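Side-chain contacts in putative O-methyltransferase (Klebsiella pneumoniae subsp. pneumoniae, PDB 3TFW), which probably transfers a methyl group from S-adenosylmethionine to an oxygen atom of an acceptor substrate that remains to be identified: residues A40-H45 and A101-E106; L92-D97 and L125-S130; D46-Q51 and V211-W216; E106-A111 and V117-G122. One frame throughout, in Å; residues are numbered along the deposited sequence.

Interaction 1. Residues A40-H45 and A101-E106; sequences AGLPAH and AQVARE
A40 and L42 bracket the side chain of V103, each meeting a different methyl of it. They flank G41, whose positive phi (74°) and two bonds back into the last turn of helix 28-39 make a Schellman motif. The chain then turns off past helix 98-110, which carries V103, within the Rossmann-like fold of the methyltransferase family.

The contact between the two segments is entirely apolar. A40 CB approaches V103 CG2 at 3.5 Å, a close fit for two methyl carbons. L42 arrives from further along the loop, the two side chains reaching toward each other, tip to tip, with L42 CD1 4.1 Å from V103 CG1. The valine rotamer explains this division: CG1 is anti to the backbone N (chi1 174°), while CG2 is anti to the carbonyl carbon, and the two methyls thus face different residues of the loop. The CA atoms of A40 and V103 are 7.2 Å apart, which small side chains can span. N37 of helix 28-39 touches both L42 and V103, and L42 also packs on H99 and H100, enclosing this apolar patch.

Two hydrogen bonds accompany it. A40 O accepts one from H99 NE2, so the backbone just after helix 28-39 is tied to a side chain at the start of helix 98-110. Within that helix, R105 N donates to A101 O at 2.9 Å. A separate face contact lies further round the same helix, where the R105 guanidinium has Q102 CA 3.5 Å above its plane, displaced toward the rim.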
loop_
_atom_site.group_PDB
_atom_site.type_symbol
_atom_site.label_atom_id
_atom_site.label_comp_id
_atom_site.label_asym_id
_atom_site.label_seq_id
_atom_site.Cartn_x
_atom_site.Cartn_y
_atom_site.Cartn_z
ATOM N N ALA A 40 -15.182 24.231 10.535
ATOM C CA ALA A 40 -15.793 24.756 9.315
ATOM C C ALA A 40 -16.989 23.942 8.822
ATOM O O ALA A 40 -17.630 24.314 7.842
ATOM C CB ALA A 40 -14.744 24.904 8.201
ATOM N N GLY A 41 -17.285 22.826 9.482
ATOM C CA GLY A 41 -18.452 22.018 9.108
ATOM C C GLY A 41 -18.294 21.216 7.821
ATOM O O GLY A 41 -19.288 20.867 7.170
ATOM N N LEU A 42 -17.050 20.925 7.449
ATOM C CA LEU A 42 -16.776 20.145 6.242
ATOM C C LEU A 42 -17.274 18.711 6.415
ATOM O O LEU A 42 -17.283 18.205 7.539
ATOM C CB LEU A 42 -15.275 20.109 5.958
ATOM C CG LEU A 42 -14.504 21.393 5.650
ATOM C CD1 LEU A 42 -13.147 21.051 5.048
ATOM C CD2 LEU A 42 -15.288 22.299 4.722
ATOM N N PRO A 43 -17.673 18.046 5.309
ATOM C CA PRO A 43 -17.874 16.596 5.432
ATOM C C PRO A 43 -16.586 15.944 5.933
ATOM O O PRO A 43 -15.483 16.332 5.506
ATOM C CB PRO A 43 -18.177 16.147 3.995
ATOM C CG PRO A 43 -18.560 17.380 3.254
ATOM C CD PRO A 43 -17.850 18.520 3.924
ATOM N N ALA A 44 -16.719 14.986 6.853
ATOM C CA ALA A 44 -15.570 14.336 7.458
ATOM C C ALA A 44 -15.073 13.223 6.541
ATOM O O ALA A 44 -15.309 12.037 6.791
ATOM C CB ALA A 44 -15.916 13.804 8.848
ATOM N N HIS A 45 -14.415 13.628 5.458
ATOM C CA HIS A 45 -13.902 12.693 4.460
ATOM C C HIS A 45 -12.378 12.618 4.525
ATOM O O HIS A 45 -11.735 12.098 3.609
ATOM C CB HIS A 45 -14.334 13.105 3.045
ATOM C CG HIS A 45 -15.793 12.924 2.768
ATOM N ND1 HIS A 45 -16.492 11.794 3.142
ATOM C CD2 HIS A 45 -16.675 13.712 2.108
ATOM C CE1 HIS A 45 -17.748 11.907 2.746
ATOM N NE2 HIS A 45 -17.885 13.059 2.115
ATOM N N ALA A 101 -12.190 25.312 -0.444
ATOM C CA ALA A 101 -10.943 25.950 -0.891
ATOM C C ALA A 101 -10.438 26.966 0.133
ATOM O O ALA A 101 -9.246 27.013 0.417
ATOM C CB ALA A 101 -11.108 26.597 -2.251
ATOM N N GLN A 102 -11.358 27.748 0.700
ATOM C CA GLN A 102 -11.028 28.730 1.737
ATOM C C GLN A 102 -10.392 28.071 2.961
ATOM O O GLN A 102 -9.355 28.505 3.454
ATOM C CB GLN A 102 -12.284 29.508 2.139
ATOM C CG GLN A 102 -12.053 30.538 3.239
ATOM C CD GLN A 102 -13.344 31.147 3.769
ATOM O OE1 GLN A 102 -14.407 30.511 3.765
ATOM N NE2 GLN A 102 -13.250 32.384 4.251
ATOM N N VAL A 103 -11.023 27.014 3.448
ATOM C CA VAL A 103 -10.508 26.278 4.602
ATOM C C VAL A 103 -9.149 25.647 4.291
ATOM O O VAL A 103 -8.208 25.729 5.089
ATOM C CB VAL A 103 -11.522 25.199 5.044
ATOM C CG1 VAL A 103 -10.951 24.313 6.155
ATOM C CG2 VAL A 103 -12.824 25.859 5.490
ATOM N N ALA A 104 -9.051 25.013 3.126
ATOM C CA ALA A 104 -7.796 24.400 2.684
ATOM C C ALA A 104 -6.632 25.414 2.621
ATOM O O ALA A 104 -5.509 25.108 3.052
ATOM C CB ALA A 104 -7.998 23.717 1.336
ATOM N N ARG A 105 -6.916 26.617 2.111
ATOM C CA ARG A 105 -5.893 27.681 1.987
ATOM C C ARG A 105 -5.304 28.003 3.361
ATOM O O ARG A 105 -4.082 28.104 3.533
ATOM C CB ARG A 105 -6.471 28.957 1.357
ATOM C CG ARG A 105 -6.868 28.841 -0.105
ATOM C CD ARG A 105 -7.148 30.200 -0.752
ATOM N NE ARG A 105 -8.087 31.037 -0.006
ATOM C CZ ARG A 105 -9.373 31.181 -0.313
ATOM N NH1 ARG A 105 -9.884 30.552 -1.360
ATOM N NH2 ARG A 105 -10.151 31.959 0.433
ATOM N N GLU A 106 -6.184 28.127 4.344
ATOM C CA GLU A 106 -5.765 28.394 5.714
ATOM C C GLU A 106 -4.919 27.266 6.304
ATOM O O GLU A 106 -3.934 27.528 6.989
ATOM C CB GLU A 106 -6.980 28.706 6.584
ATOM C CG GLU A 106 -7.611 30.043 6.215
ATOM C CD GLU A 106 -8.958 30.300 6.869
ATOM O OE1 GLU A 106 -9.460 29.419 7.611
ATOM O OE2 GLU A 106 -9.523 31.396 6.633
#

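Interaction 2. Residues L92-D97 and L125-S130; sequences LTLEAD and LQSLES
L94 directs its two methyls at separate residues of the facing helix. CD2 rests against S127 CB at 3.8 Å, whereas CD1 meets the branch of L128, 3.9 Å from its CG and 4.0 Å from its CD2. The leucine side chains cross obliquely, with a methyl of L94 lying against the fork of L128. In S127 the carbon is the atom that touches: OG stands anti to the carbonyl carbon (chi1 -68°), and the closest approach is made by CB. L128 starts off to one side of the strand, but its branched end comes back within reach of L94, and L68 of the adjacent strand 66-70 touches both leucines.

The ends of the two segments are held locally. D97 N donates to E95 OE2 at 3.0 Å, an N-H...O angle of 163° directed at the anti lone pair, while D97 OD2 caps H100 N at the start of helix 98-110. At the other side S130 OG donates to Q126 O at 2.9 Å, back into the last turn. With L94 turned to this helix and E95 turned away from it, this is the alternation of a strand covered on one face by a helix, here in the parallel part of a Rossmann-like methyltransferase sheet.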
loop_
_atom_site.group_PDB
_atom_site.type_symbol
_atom_site.label_atom_id
_atom_site.label_comp_id
_atom_site.label_asym_id
_atom_site.label_seq_id
_atom_site.Cartn_x
_atom_site.Cartn_y
_atom_site.Cartn_z
ATOM N N LEU A 92 -0.039 20.187 -7.181
ATOM C CA LEU A 92 -1.207 20.893 -7.702
ATOM C C LEU A 92 -2.442 20.200 -7.139
ATOM O O LEU A 92 -2.593 18.992 -7.292
ATOM C CB LEU A 92 -1.233 20.851 -9.238
ATOM C CG LEU A 92 -2.513 21.383 -9.891
ATOM C CD1 LEU A 92 -2.680 22.880 -9.632
ATOM C CD2 LEU A 92 -2.554 21.099 -11.395
ATOM N N THR A 93 -3.309 20.950 -6.466
ATOM C CA THR A 93 -4.505 20.338 -5.894
ATOM C C THR A 93 -5.751 21.075 -6.371
ATOM O O THR A 93 -5.773 22.307 -6.451
ATOM C CB THR A 93 -4.447 20.191 -4.342
ATOM O OG1 THR A 93 -5.600 19.463 -3.871
ATOM C CG2 THR A 93 -4.395 21.553 -3.654
ATOM N N LEU A 94 -6.780 20.305 -6.707
ATOM C CA LEU A 94 -7.981 20.843 -7.338
ATOM C C LEU A 94 -9.189 20.705 -6.431
ATOM O O LEU A 94 -9.469 19.615 -5.922
ATOM C CB LEU A 94 -8.242 20.116 -8.665
ATOM C CG LEU A 94 -7.035 19.984 -9.596
ATOM C CD1 LEU A 94 -7.428 19.206 -10.888
ATOM C CD2 LEU A 94 -6.465 21.361 -9.929
ATOM N N GLU A 95 -9.890 21.821 -6.226
ATOM C CA GLU A 95 -11.065 21.862 -5.365
ATOM C C GLU A 95 -12.153 22.709 -6.010
ATOM O O GLU A 95 -11.909 23.858 -6.391
ATOM C CB GLU A 95 -10.707 22.417 -3.985
ATOM C CG GLU A 95 -11.908 22.494 -3.000
ATOM C CD GLU A 95 -12.639 21.174 -2.862
ATOM O OE1 GLU A 95 -11.986 20.170 -2.515
ATOM O OE2 GLU A 95 -13.871 21.140 -3.100
ATOM N N ALA A 96 -13.347 22.133 -6.137
ATOM C CA ALA A 96 -14.490 22.828 -6.756
ATOM C C ALA A 96 -15.250 23.734 -5.785
ATOM O O ALA A 96 -15.811 24.767 -6.186
ATOM C CB ALA A 96 -15.440 21.816 -7.389
ATOM N N ASP A 97 -15.281 23.353 -4.509
ATOM C CA ASP A 97 -16.110 24.050 -3.533
ATOM C C ASP A 97 -15.383 25.250 -2.928
ATOM O O ASP A 97 -14.279 25.116 -2.382
ATOM C CB ASP A 97 -16.614 23.081 -2.454
ATOM C CG ASP A 97 -17.641 23.719 -1.540
ATOM O OD1 ASP A 97 -18.844 23.629 -1.852
ATOM O OD2 ASP A 97 -17.238 24.349 -0.547
ATOM N N LEU A 125 -12.377 19.347 -13.842
ATOM C CA LEU A 125 -12.189 19.088 -15.276
ATOM C C LEU A 125 -11.777 20.343 -16.028
ATOM O O LEU A 125 -10.964 20.274 -16.958
ATOM C CB LEU A 125 -13.451 18.492 -15.900
ATOM C CG LEU A 125 -13.611 16.984 -15.688
ATOM C CD1 LEU A 125 -15.054 16.568 -15.967
ATOM C CD2 LEU A 125 -12.634 16.183 -16.548
ATOM N N GLN A 126 -12.327 21.488 -15.617
ATOM C CA GLN A 126 -11.929 22.765 -16.205
ATOM C C GLN A 126 -10.439 23.000 -15.954
ATOM O O GLN A 126 -9.705 23.390 -16.863
ATOM C CB GLN A 126 -12.764 23.927 -15.646
ATOM C CG GLN A 126 -12.243 25.334 -16.012
ATOM C CD GLN A 126 -13.258 26.434 -15.748
ATOM O OE1 GLN A 126 -14.257 26.224 -15.053
ATOM N NE2 GLN A 126 -13.019 27.610 -16.322
ATOM N N SER A 127 -9.996 22.754 -14.726
ATOM C CA SER A 127 -8.583 22.940 -14.385
ATOM C C SER A 127 -7.681 21.984 -15.160
ATOM O O SER A 127 -6.638 22.403 -15.672
ATOM C CB SER A 127 -8.371 22.790 -12.885
ATOM O OG SER A 127 -8.977 23.871 -12.206
ATOM N N LEU A 128 -8.089 20.715 -15.259
ATOM C CA LEU A 128 -7.332 19.716 -16.027
ATOM C C LEU A 128 -7.224 20.064 -17.510
ATOM O O LEU A 128 -6.160 19.884 -18.119
ATOM C CB LEU A 128 -7.928 18.315 -15.847
ATOM C CG LEU A 128 -7.727 17.748 -14.443
ATOM C CD1 LEU A 128 -8.650 16.562 -14.194
ATOM C CD2 LEU A 128 -6.264 17.377 -14.226
ATOM N N GLU A 129 -8.323 20.574 -18.074
ATOM C CA GLU A 129 -8.358 21.016 -19.479
ATOM C C GLU A 129 -7.431 22.203 -19.758
ATOM O O GLU A 129 -7.020 22.411 -20.904
ATOM C CB GLU A 129 -9.791 21.380 -19.895
ATOM C CG GLU A 129 -10.729 20.190 -20.013
ATOM C CD GLU A 129 -12.194 20.580 -19.939
ATOM O OE1 GLU A 129 -12.493 21.787 -19.842
ATOM O OE2 GLU A 129 -13.045 19.669 -19.989
ATOM N N SER A 130 -7.100 22.965 -18.713
ATOM C CA SER A 130 -6.287 24.180 -18.826
ATOM C C SER A 130 -4.786 23.981 -18.584
ATOM O O SER A 130 -4.028 24.951 -18.624
ATOM C CB SER A 130 -6.793 25.262 -17.861
ATOM O OG SER A 130 -8.173 25.520 -18.055
#

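Interaction 3. Residues D46-Q51 and V211-W216; sequences DVAANQ and VGTKGW
Two bends in the K214 side chain, at chi2 (-64°) and chi3 (-65°), fold it back over the loop at A48 and bring CE to 3.3 Å from D46 O. K214 lies in a type I turn from G212 to G215, closed by G215 N to G212 O at 2.9 Å, at the tip of the hairpin that joins strands 203-211 and 217-224. The turn packs on the residues leading into helix 49-62.

The folded chain lies against A48: K214 CG is 4.0 Å from A48 CB, and T213 OG1 reaches the same methyl at 3.9 Å. The ammonium group passes D46 O without a hydrogen bond and bonds instead to A44 O. The D46 carboxylate is not its partner either: OD2 stays 6.1 Å from K214 NZ, and OD1 is bonded to N37 ND2.

A48 is the N-cap of helix 49-62. Its N-H is taken by Q51 OE1 at 3.1 Å, with the donor tilted 42° out of the carbonyl plane, as in one half of a capping box. Close by, the second subunit continues the sheet through V211 in an antiparallel ladder, and its A207 O receives N50 ND2. A water links the two segments here, 3.0 Å from N50 ND2 and 2.8 Å from V211 O.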
loop_
_atom_site.group_PDB
_atom_site.type_symbol
_atom_site.label_atom_id
_atom_site.label_comp_id
_atom_site.label_asym_id
_atom_site.label_seq_id
_atom_site.Cartn_x
_atom_site.Cartn_y
_atom_site.Cartn_z
ATOM N N ASP A 46 -11.801 13.147 5.602
ATOM C CA ASP A 46 -10.354 13.108 5.791
ATOM C C ASP A 46 -9.878 11.659 5.922
ATOM O O ASP A 46 -10.580 10.828 6.495
ATOM C CB ASP A 46 -9.955 13.887 7.044
ATOM C CG ASP A 46 -10.554 15.279 7.081
ATOM O OD1 ASP A 46 -9.846 16.231 6.713
ATOM O OD2 ASP A 46 -11.742 15.413 7.449
ATOM N N VAL A 47 -8.695 11.361 5.394
ATOM C CA VAL A 47 -8.085 10.041 5.620
ATOM C C VAL A 47 -7.652 9.875 7.079
ATOM O O VAL A 47 -7.399 10.866 7.776
ATOM C CB VAL A 47 -6.897 9.754 4.662
ATOM C CG1 VAL A 47 -7.375 9.743 3.207
ATOM C CG2 VAL A 47 -5.748 10.740 4.873
ATOM N N ALA A 48 -7.584 8.626 7.542
ATOM C CA ALA A 48 -7.034 8.315 8.859
ATOM C C ALA A 48 -5.521 8.550 8.841
ATOM O O ALA A 48 -4.911 8.538 7.771
ATOM C CB ALA A 48 -7.359 6.869 9.235
ATOM N N ALA A 49 -4.909 8.757 10.010
ATOM C CA ALA A 49 -3.482 9.089 10.078
ATOM C C ALA A 49 -2.580 8.040 9.426
ATOM O O ALA A 49 -1.562 8.381 8.843
ATOM C CB ALA A 49 -3.042 9.340 11.524
ATOM N N ASN A 50 -2.953 6.766 9.538
ATOM C CA ASN A 50 -2.138 5.702 8.936
ATOM C C ASN A 50 -2.213 5.725 7.412
ATOM O O ASN A 50 -1.245 5.372 6.733
ATOM C CB ASN A 50 -2.485 4.314 9.505
ATOM C CG ASN A 50 -3.936 3.918 9.266
ATOM O OD1 ASN A 50 -4.824 4.763 9.220
ATOM N ND2 ASN A 50 -4.183 2.619 9.133
ATOM N N GLN A 51 -3.364 6.139 6.886
ATOM C CA GLN A 51 -3.524 6.304 5.438
ATOM C C GLN A 51 -2.710 7.504 4.949
ATOM O O GLN A 51 -2.048 7.425 3.921
ATOM C CB GLN A 51 -4.991 6.440 5.048
ATOM C CG GLN A 51 -5.854 5.246 5.492
ATOM C CD GLN A 51 -7.344 5.471 5.258
ATOM O OE1 GLN A 51 -7.826 6.605 5.259
ATOM N NE2 GLN A 51 -8.083 4.377 5.062
ATOM N N VAL A 211 -9.923 -1.711 6.326
ATOM C CA VAL A 211 -10.800 -1.347 7.448
ATOM C C VAL A 211 -10.017 -0.529 8.459
ATOM O O VAL A 211 -8.797 -0.398 8.348
ATOM C CB VAL A 211 -11.480 -2.584 8.112
ATOM C CG1 VAL A 211 -12.493 -3.207 7.167
ATOM C CG2 VAL A 211 -10.448 -3.587 8.593
ATOM N N GLY A 212 -10.710 0.022 9.452
ATOM C CA GLY A 212 -10.067 0.887 10.432
ATOM C C GLY A 212 -11.093 1.886 10.943
ATOM O O GLY A 212 -12.287 1.686 10.747
ATOM N N THR A 213 -10.631 2.974 11.556
ATOM C CA THR A 213 -11.556 3.984 12.134
ATOM C C THR A 213 -12.520 4.607 11.125
ATOM O O THR A 213 -13.580 5.120 11.502
ATOM C CB THR A 213 -10.816 5.115 12.886
ATOM O OG1 THR A 213 -9.905 5.776 11.993
ATOM C CG2 THR A 213 -10.056 4.566 14.077
ATOM N N LYS A 214 -12.166 4.549 9.841
ATOM C CA LYS A 214 -12.996 5.125 8.790
ATOM C C LYS A 214 -13.921 4.102 8.156
ATOM O O LYS A 214 -14.576 4.387 7.157
ATOM C CB LYS A 214 -12.131 5.811 7.722
ATOM C CG LYS A 214 -11.212 6.907 8.271
ATOM C CD LYS A 214 -12.007 8.080 8.871
ATOM C CE LYS A 214 -12.822 8.830 7.800
ATOM N NZ LYS A 214 -13.876 9.749 8.361
ATOM N N GLY A 215 -13.990 2.916 8.753
ATOM C CA GLY A 215 -14.905 1.890 8.298
ATOM C C GLY A 215 -14.347 1.078 7.145
ATOM O O GLY A 215 -13.147 1.094 6.899
ATOM N N TRP A 216 -15.228 0.378 6.442
ATOM C CA TRP A 216 -14.841 -0.481 5.327
ATOM C C TRP A 216 -14.774 0.286 4.006
ATOM O O TRP A 216 -15.770 0.856 3.554
ATOM C CB TRP A 216 -15.808 -1.646 5.224
ATOM C CG TRP A 216 -15.623 -2.549 4.040
ATOM C CD1 TRP A 216 -14.437 -3.012 3.517
ATOM C CD2 TRP A 216 -16.663 -3.134 3.258
ATOM N NE1 TRP A 216 -14.693 -3.832 2.442
ATOM C CE2 TRP A 216 -16.048 -3.928 2.268
ATOM C CE3 TRP A 216 -18.065 -3.065 3.298
ATOM C CZ2 TRP A 216 -16.785 -4.646 1.319
ATOM C CZ3 TRP A 216 -18.796 -3.766 2.352
ATOM C CH2 TRP A 216 -18.150 -4.558 1.378
HETATM O O HOH W 1 -6.174 0.450 8.834
#

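Interaction 4. Residues E106-A111 and V117-G122; sequences ENLQLA and VTLREG
L108 touches the strand with a single methyl, CD1, which sits between two side chains of segment 117-122. V117 CG1 is the nearer at 3.8 Å, and L119 CD2 follows at 4.2 Å. The approach differs for each: the side chains of L108 and V117 cross at about a right angle, while L119 meets the same leucine at a slant. In V117 the touching CG1 is anti to the backbone N and beside the carbonyl carbon (chi1 179°); L119 sets its CG the same way (chi1 172°), and its CD2 reaches L108. T118, between them, turns away from the helix, in the usual alternation along a strand.

The helix and strand are the last two elements of the beta-alpha-beta crossover formed by strand 90-95, helix 98-110 and strand 117-121, the unit from which the Rossmann-like fold is built. Backbone bonds set strand 117-121 against its parallel neighbour: T118 pairs with L91 and T93, and R120 with T93 and E95. The side chain of T93 touches both V117 and L119 from that neighbouring strand.

Further out, helix 76-82 adds T78, which packs on both L108 and V117. A104 and R105 of helix 98-110 cover L119. One turn of that helix is fixed by L110 N to E106 O and by A111 N to N107 O, each at 3.0 Å. N107 fastens this part of the helix to its surroundings through its amide: ND2 donates to G74 O, while OD1 accepts from N36 ND2 of helix 28-39.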
loop_
_atom_site.group_PDB
_atom_site.type_symbol
_atom_site.label_atom_id
_atom_site.label_comp_id
_atom_site.label_asym_id
_atom_site.label_seq_id
_atom_site.Cartn_x
_atom_site.Cartn_y
_atom_site.Cartn_z
ATOM N N GLU A 106 -6.184 28.127 4.344
ATOM C CA GLU A 106 -5.765 28.394 5.714
ATOM C C GLU A 106 -4.919 27.266 6.304
ATOM O O GLU A 106 -3.934 27.528 6.989
ATOM C CB GLU A 106 -6.980 28.706 6.584
ATOM C CG GLU A 106 -7.611 30.043 6.215
ATOM C CD GLU A 106 -8.958 30.300 6.869
ATOM O OE1 GLU A 106 -9.460 29.419 7.611
ATOM O OE2 GLU A 106 -9.523 31.396 6.633
ATOM N N ASN A 107 -5.295 26.016 6.029
ATOM C CA ASN A 107 -4.552 24.863 6.535
ATOM C C ASN A 107 -3.180 24.691 5.883
ATOM O O ASN A 107 -2.222 24.288 6.545
ATOM C CB ASN A 107 -5.372 23.576 6.374
ATOM C CG ASN A 107 -6.543 23.502 7.328
ATOM O OD1 ASN A 107 -6.537 24.131 8.390
ATOM N ND2 ASN A 107 -7.558 22.728 6.960
ATOM N N LEU A 108 -3.104 24.992 4.586
ATOM C CA LEU A 108 -1.846 24.961 3.845
ATOM C C LEU A 108 -0.849 25.956 4.441
ATOM O O LEU A 108 0.329 25.644 4.595
ATOM C CB LEU A 108 -2.075 25.234 2.345
ATOM C CG LEU A 108 -2.895 24.167 1.589
ATOM C CD1 LEU A 108 -3.238 24.602 0.167
ATOM C CD2 LEU A 108 -2.218 22.788 1.598
ATOM N N GLN A 109 -1.338 27.143 4.787
ATOM C CA GLN A 109 -0.493 28.187 5.348
ATOM C C GLN A 109 -0.034 27.791 6.746
ATOM O O GLN A 109 1.157 27.877 7.063
ATOM C CB GLN A 109 -1.246 29.525 5.366
ATOM C CG GLN A 109 -0.363 30.738 5.674
ATOM C CD GLN A 109 -1.167 31.978 6.049
ATOM O OE1 GLN A 109 -2.186 32.298 5.426
ATOM N NE2 GLN A 109 -0.702 32.687 7.070
ATOM N N LEU A 110 -0.979 27.338 7.565
ATOM C CA LEU A 110 -0.710 26.877 8.925
ATOM C C LEU A 110 0.376 25.794 8.957
ATOM O O LEU A 110 1.272 25.817 9.813
ATOM C CB LEU A 110 -2.021 26.378 9.560
ATOM C CG LEU A 110 -2.043 25.420 10.755
ATOM C CD1 LEU A 110 -1.347 25.992 11.981
ATOM C CD2 LEU A 110 -3.484 25.072 11.078
ATOM N N ALA A 111 0.304 24.868 8.000
ATOM C CA ALA A 111 1.232 23.750 7.926
ATOM C C ALA A 111 2.554 24.085 7.245
ATOM O O ALA A 111 3.446 23.242 7.192
ATOM C CB ALA A 111 0.564 22.551 7.237
ATOM N N VAL A 117 2.576 24.046 -2.626
ATOM C CA VAL A 117 1.242 23.686 -3.093
ATOM C C VAL A 117 0.599 24.805 -3.883
ATOM O O VAL A 117 0.621 25.969 -3.467
ATOM C CB VAL A 117 0.308 23.267 -1.937
ATOM C CG1 VAL A 117 -1.082 22.930 -2.470
ATOM C CG2 VAL A 117 0.904 22.078 -1.172
ATOM N N THR A 118 0.030 24.434 -5.028
ATOM C CA THR A 118 -0.809 25.334 -5.797
ATOM C C THR A 118 -2.246 24.812 -5.753
ATOM O O THR A 118 -2.526 23.677 -6.168
ATOM C CB THR A 118 -0.311 25.485 -7.257
ATOM O OG1 THR A 118 1.012 26.044 -7.257
ATOM C CG2 THR A 118 -1.234 26.410 -8.055
ATOM N N LEU A 119 -3.137 25.638 -5.209
ATOM C CA LEU A 119 -4.540 25.285 -5.076
ATOM C C LEU A 119 -5.336 26.000 -6.163
ATOM O O LEU A 119 -5.393 27.234 -6.195
ATOM C CB LEU A 119 -5.048 25.643 -3.668
ATOM C CG LEU A 119 -6.544 25.550 -3.323
ATOM C CD1 LEU A 119 -7.155 24.256 -3.805
ATOM C CD2 LEU A 119 -6.766 25.702 -1.826
ATOM N N ARG A 120 -5.932 25.217 -7.055
ATOM C CA ARG A 120 -6.761 25.760 -8.131
ATOM C C ARG A 120 -8.224 25.448 -7.876
ATOM O O ARG A 120 -8.653 24.296 -7.958
ATOM C CB ARG A 120 -6.319 25.230 -9.500
ATOM C CG ARG A 120 -5.055 25.907 -10.028
ATOM C CD ARG A 120 -4.886 25.762 -11.545
ATOM N NE ARG A 120 -3.529 26.159 -11.925
ATOM C CZ ARG A 120 -3.056 26.219 -13.166
ATOM N NH1 ARG A 120 -3.819 25.911 -14.205
ATOM N NH2 ARG A 120 -1.803 26.605 -13.370
ATOM N N GLU A 121 -8.972 26.500 -7.551
ATOM C CA GLU A 121 -10.386 26.407 -7.233
ATOM C C GLU A 121 -11.230 26.502 -8.511
ATOM O O GLU A 121 -11.006 27.376 -9.344
ATOM C CB GLU A 121 -10.764 27.513 -6.243
ATOM C CG GLU A 121 -12.231 27.536 -5.822
ATOM C CD GLU A 121 -12.582 28.757 -4.985
ATOM O OE1 GLU A 121 -11.704 29.304 -4.287
ATOM O OE2 GLU A 121 -13.748 29.174 -5.025
ATOM N N GLY A 122 -12.221 25.625 -8.625
ATOM C CA GLY A 122 -13.071 25.542 -9.813
ATOM C C GLY A 122 -13.343 24.083 -10.157
ATOM O O GLY A 122 -12.758 23.187 -9.545
#

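In the fold
From the N terminus, the loop after helix 28-39 opens interaction 1, which closes onto helix 98-110. Interaction 3 starts directly after it, at the head of helix 49-62, and closes only at the hairpin near the C-terminal end, so the two cross; A44 O, beside K214 NZ, joins them. Strand 90-95 opens interaction 2 before interaction 1 has closed, and these cross too. Interaction 4 shares E106 with interaction 1, follows it in series and is nested inside interaction 2, which is itself nested inside interaction 3. Strands 90-95 and 117-121 are neighbours, so interactions 2 and 4 reach one sheet, whereas interactions 2 and 3 lie on opposite sides of the chain's centre.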